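Local coordinates for galactose mutarotase-like protein (Clostridium acetobutylicum, PDB 3OS7) that is probably an aldose 1-epimerase-like, sugar-binding protein of the galactose mutarotase family, whose own substrate is not established, at residues A[76-86]-A[101-112]. Numbering follows the deposited sequence.
Sequences VLFPPNRIDDG and EAKNNNYIHGFI
The guanidinium of R82 carries CD1 of I108 over the centre of one face, 3.7 Å from CZ, while at its edge lie OE2 of E101 and the amide ND2 of N106. The same isoleucine serves H109 too, its CG1 resting over the middle of one imidazole face, and the ring of Y107 meets CD of P79 at its edge. I108 suits this place because a branched, extended side chain (CG1 anti to the backbone N, chi1 -163°) can lay methylene and methyl against two flat polar groups at once.

R82 grips E101 side-on: NE donates to OE1 and NH2 to OE2, each at 2.9 Å, with the two planes turned 54° apart. N106 ND2 reaches OE1 and N104 ND2 reaches OE2, each from the face opposite to the arginine's nitrogen, so four donors fix the carboxylate and would be expected to stabilise its negative charge. Arginine fits here because its third nitrogen, NH1, can still bind N81 OD1.

Beneath these groups the backbones pair antiparallel, with I83 and Y107 exchanging two hydrogen bonds, the one from I83 N to Y107 O being 2.7 Å long. A type II turn from I83 to G86 follows, where N105 ND2 holds D85 OD1 at 2.9 Å; R216 shares that oxygen in a salt bridge. At the other end of the contact, beyond R82 and I108, H109 O accepts from F78 N at 3.2 Å, and G110 brings its CA against F78 O where a side chain would clash.

H109 NE2 binds a tartrate, probably from the crystallisation liquor, and its ring meets that of H185; this pocket is consistent with the sugar site of the beta-sandwich galactose mutarotase fold.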
loop_
_atom_site.group_PDB
_atom_site.type_symbol
_atom_site.label_atom_id
_atom_site.label_comp_id
_atom_site.label_asym_id
_atom_site.label_seq_id
_atom_site.Cartn_x
_atom_site.Cartn_y
_atom_site.Cartn_z
ATOM N N VAL A 76 -1.576 4.382 -2.977
ATOM C CA VAL A 76 -0.794 3.707 -4.008
ATOM C C VAL A 76 0.461 4.505 -4.396
ATOM O O VAL A 76 0.411 5.703 -4.651
ATOM C CB VAL A 76 -1.669 3.338 -5.222
ATOM C CG1 VAL A 76 -2.134 4.563 -5.947
ATOM C CG2 VAL A 76 -0.937 2.366 -6.148
ATOM N N LEU A 77 1.589 3.802 -4.488
ATOM C CA LEU A 77 2.887 4.436 -4.686
ATOM C C LEU A 77 3.484 4.030 -6.026
ATOM O O LEU A 77 3.459 2.845 -6.378
ATOM C CB LEU A 77 3.856 4.018 -3.590
ATOM C CG LEU A 77 3.371 4.134 -2.163
ATOM C CD1 LEU A 77 4.391 3.572 -1.179
ATOM C CD2 LEU A 77 3.046 5.635 -1.836
ATOM N N PHE A 78 4.071 4.994 -6.717
ATOM C CA PHE A 78 4.707 4.797 -8.024
ATOM C C PHE A 78 5.754 5.888 -8.204
ATOM O O PHE A 78 5.409 6.995 -8.632
ATOM C CB PHE A 78 3.645 4.889 -9.125
ATOM C CG PHE A 78 4.164 4.657 -10.553
ATOM C CD1 PHE A 78 4.914 3.536 -10.874
ATOM C CD2 PHE A 78 3.834 5.537 -11.574
ATOM C CE1 PHE A 78 5.359 3.309 -12.144
ATOM C CE2 PHE A 78 4.262 5.319 -12.870
ATOM C CZ PHE A 78 5.041 4.209 -13.167
ATOM N N PRO A 79 7.009 5.630 -7.821
ATOM C CA PRO A 79 7.539 4.408 -7.238
ATOM C C PRO A 79 7.310 4.417 -5.724
ATOM O O PRO A 79 7.234 5.495 -5.139
ATOM C CB PRO A 79 9.023 4.529 -7.509
ATOM C CG PRO A 79 9.287 6.009 -7.403
ATOM C CD PRO A 79 8.055 6.671 -7.934
ATOM N N PRO A 80 7.249 3.243 -5.085
ATOM C CA PRO A 80 7.266 3.222 -3.625
ATOM C C PRO A 80 8.633 3.632 -3.095
ATOM O O PRO A 80 9.654 3.162 -3.550
ATOM C CB PRO A 80 6.969 1.757 -3.287
ATOM C CG PRO A 80 7.525 1.007 -4.411
ATOM C CD PRO A 80 7.386 1.880 -5.644
ATOM N N ASN A 81 8.643 4.512 -2.111
ATOM C CA ASN A 81 9.852 4.893 -1.428
ATOM C C ASN A 81 10.830 5.636 -2.348
ATOM O O ASN A 81 10.404 6.219 -3.376
ATOM C CB ASN A 81 10.467 3.658 -0.760
ATOM C CG ASN A 81 11.130 3.994 0.564
ATOM O OD1 ASN A 81 12.201 4.585 0.590
ATOM N ND2 ASN A 81 10.481 3.642 1.660
ATOM N N ARG A 82 12.121 5.591 -2.017
ATOM C CA ARG A 82 13.120 6.525 -2.540
ATOM C C ARG A 82 13.852 6.153 -3.841
ATOM O O ARG A 82 14.142 4.991 -4.108
ATOM C CB ARG A 82 14.156 6.805 -1.450
ATOM C CG ARG A 82 13.570 7.468 -0.240
ATOM C CD ARG A 82 14.454 7.227 0.957
ATOM N NE ARG A 82 13.943 7.977 2.088
ATOM C CZ ARG A 82 13.067 7.525 2.967
ATOM N NH1 ARG A 82 12.602 6.286 2.905
ATOM N NH2 ARG A 82 12.675 8.327 3.935
ATOM N N ILE A 83 14.092 7.175 -4.668
ATOM C CA ILE A 83 15.048 7.103 -5.763
ATOM C C ILE A 83 16.172 8.076 -5.444
ATOM O O ILE A 83 15.929 9.306 -5.322
ATOM C CB ILE A 83 14.441 7.476 -7.144
ATOM C CG1 ILE A 83 13.160 6.682 -7.460
ATOM C CG2 ILE A 83 15.507 7.363 -8.281
ATOM C CD1 ILE A 83 13.292 5.195 -7.436
ATOM N N ASP A 84 17.386 7.537 -5.317
ATOM C CA ASP A 84 18.589 8.314 -5.010
ATOM C C ASP A 84 18.803 9.522 -5.919
ATOM O O ASP A 84 18.887 9.393 -7.151
ATOM C CB ASP A 84 19.797 7.329 -5.061
ATOM C CG ASP A 84 21.128 7.963 -4.681
ATOM O OD1 ASP A 84 21.186 9.184 -4.424
ATOM O OD2 ASP A 84 22.130 7.188 -4.635
ATOM N N ASP A 85 18.841 10.730 -5.323
ATOM C CA ASP A 85 19.038 11.981 -6.092
ATOM C C ASP A 85 17.957 12.240 -7.140
ATOM O O ASP A 85 18.127 13.079 -8.026
ATOM C CB ASP A 85 20.443 12.030 -6.758
ATOM C CG ASP A 85 21.579 12.129 -5.772
ATOM O OD1 ASP A 85 21.351 12.507 -4.598
ATOM O OD2 ASP A 85 22.726 11.803 -6.172
ATOM N N GLY A 86 16.834 11.538 -7.034
ATOM C CA GLY A 86 15.749 11.642 -7.986
ATOM C C GLY A 86 16.102 11.237 -9.404
ATOM O O GLY A 86 15.473 11.722 -10.358
ATOM N N GLU A 101 12.076 14.929 -1.325
ATOM C CA GLU A 101 12.551 14.581 0.023
ATOM C C GLU A 101 13.845 15.347 0.213
ATOM O O GLU A 101 14.896 14.916 -0.208
ATOM C CB GLU A 101 12.742 13.047 0.192
ATOM C CG GLU A 101 12.888 12.674 1.673
ATOM C CD GLU A 101 13.596 11.349 1.981
ATOM O OE1 GLU A 101 14.161 10.695 1.089
ATOM O OE2 GLU A 101 13.581 10.950 3.162
ATOM N N ALA A 102 13.768 16.497 0.864
ATOM C CA ALA A 102 14.845 17.458 0.816
ATOM C C ALA A 102 16.078 17.020 1.605
ATOM O O ALA A 102 17.207 17.067 1.092
ATOM C CB ALA A 102 14.337 18.825 1.315
ATOM N N LYS A 103 15.830 16.543 2.820
ATOM C CA LYS A 103 16.877 16.232 3.790
ATOM C C LYS A 103 17.808 15.137 3.244
ATOM O O LYS A 103 19.018 15.262 3.313
ATOM C CB LYS A 103 16.237 15.842 5.146
ATOM C CG LYS A 103 17.120 15.080 6.157
ATOM C CD LYS A 103 16.292 14.739 7.426
ATOM C CE LYS A 103 16.680 13.404 8.063
ATOM N NZ LYS A 103 18.025 13.394 8.689
ATOM N N ASN A 104 17.236 14.118 2.624
ATOM C CA ASN A 104 18.033 13.014 2.081
ATOM C C ASN A 104 18.296 13.087 0.541
ATOM O O ASN A 104 18.893 12.164 -0.043
ATOM C CB ASN A 104 17.372 11.683 2.457
ATOM C CG ASN A 104 17.400 11.419 3.947
ATOM O OD1 ASN A 104 18.394 11.685 4.606
ATOM N ND2 ASN A 104 16.316 10.868 4.472
ATOM N N ASN A 105 17.861 14.186 -0.080
ATOM C CA ASN A 105 17.977 14.449 -1.521
ATOM C C ASN A 105 17.503 13.291 -2.396
ATOM O O ASN A 105 18.263 12.741 -3.175
ATOM C CB ASN A 105 19.412 14.868 -1.880
ATOM C CG ASN A 105 19.475 15.663 -3.154
ATOM O OD1 ASN A 105 18.879 16.753 -3.256
ATOM N ND2 ASN A 105 20.183 15.137 -4.144
ATOM N N ASN A 106 16.235 12.921 -2.229
ATOM C CA ASN A 106 15.640 11.835 -2.996
ATOM C C ASN A 106 14.333 12.264 -3.629
ATOM O O ASN A 106 13.729 13.267 -3.217
ATOM C CB ASN A 106 15.379 10.657 -2.066
ATOM C CG ASN A 106 16.643 10.032 -1.527
ATOM O OD1 ASN A 106 17.655 9.869 -2.243
ATOM N ND2 ASN A 106 16.599 9.659 -0.251
ATOM N N TYR A 107 13.882 11.506 -4.632
ATOM C CA TYR A 107 12.491 11.504 -5.035
ATOM C C TYR A 107 11.825 10.340 -4.330
ATOM O O TYR A 107 12.374 9.228 -4.312
ATOM C CB TYR A 107 12.311 11.396 -6.556
ATOM C CG TYR A 107 10.861 11.540 -6.949
ATOM C CD1 TYR A 107 10.251 12.779 -6.969
ATOM C CD2 TYR A 107 10.076 10.428 -7.232
ATOM C CE1 TYR A 107 8.932 12.926 -7.275
ATOM C CE2 TYR A 107 8.728 10.572 -7.533
ATOM C CZ TYR A 107 8.164 11.829 -7.545
ATOM O OH TYR A 107 6.840 11.997 -7.845
ATOM N N ILE A 108 10.622 10.553 -3.782
ATOM C CA ILE A 108 9.992 9.500 -2.958
ATOM C C ILE A 108 8.499 9.396 -3.274
ATOM O O ILE A 108 7.837 10.417 -3.491
ATOM C CB ILE A 108 10.212 9.765 -1.449
ATOM C CG1 ILE A 108 9.950 8.528 -0.608
ATOM C CG2 ILE A 108 9.355 10.933 -0.975
ATOM C CD1 ILE A 108 10.246 8.689 0.940
ATOM N N HIS A 109 8.005 8.151 -3.356
ATOM C CA HIS A 109 6.578 7.785 -3.340
ATOM C C HIS A 109 5.706 8.080 -4.574
ATOM O O HIS A 109 4.676 7.426 -4.778
ATOM C CB HIS A 109 5.888 8.329 -2.091
ATOM C CG HIS A 109 6.368 7.715 -0.815
ATOM N ND1 HIS A 109 6.766 6.388 -0.722
ATOM C CD2 HIS A 109 6.460 8.231 0.436
ATOM C CE1 HIS A 109 7.132 6.143 0.531
ATOM N NE2 HIS A 109 6.959 7.246 1.248
ATOM N N GLY A 110 6.105 9.044 -5.391
ATOM C CA GLY A 110 5.309 9.410 -6.561
ATOM C C GLY A 110 4.167 10.397 -6.304
ATOM O O GLY A 110 3.957 10.857 -5.188
ATOM N N PHE A 111 3.419 10.711 -7.347
ATOM C CA PHE A 111 2.359 11.729 -7.271
ATOM C C PHE A 111 0.959 11.144 -7.426
ATOM O O PHE A 111 -0.023 11.845 -7.183
ATOM C CB PHE A 111 2.564 12.817 -8.351
ATOM C CG PHE A 111 2.653 12.264 -9.731
ATOM C CD1 PHE A 111 1.509 12.004 -10.468
ATOM C CD2 PHE A 111 3.881 11.957 -10.289
ATOM C CE1 PHE A 111 1.591 11.436 -11.730
ATOM C CE2 PHE A 111 3.977 11.379 -11.531
ATOM C CZ PHE A 111 2.824 11.123 -12.274
ATOM N N ILE A 112 0.836 9.886 -7.837
ATOM C CA ILE A 112 -0.492 9.373 -8.136
ATOM C C ILE A 112 -1.336 9.269 -6.860
ATOM O O ILE A 112 -2.534 9.394 -6.909
ATOM C CB ILE A 112 -0.510 8.035 -8.966
ATOM C CG1 ILE A 112 0.120 6.880 -8.210
ATOM C CG2 ILE A 112 0.157 8.238 -10.356
ATOM C CD1 ILE A 112 0.047 5.557 -9.013
HETATM O O HOH W 1 2.003 7.901 -5.646
HETATM O O HOH W 2 3.511 8.714 -9.470
#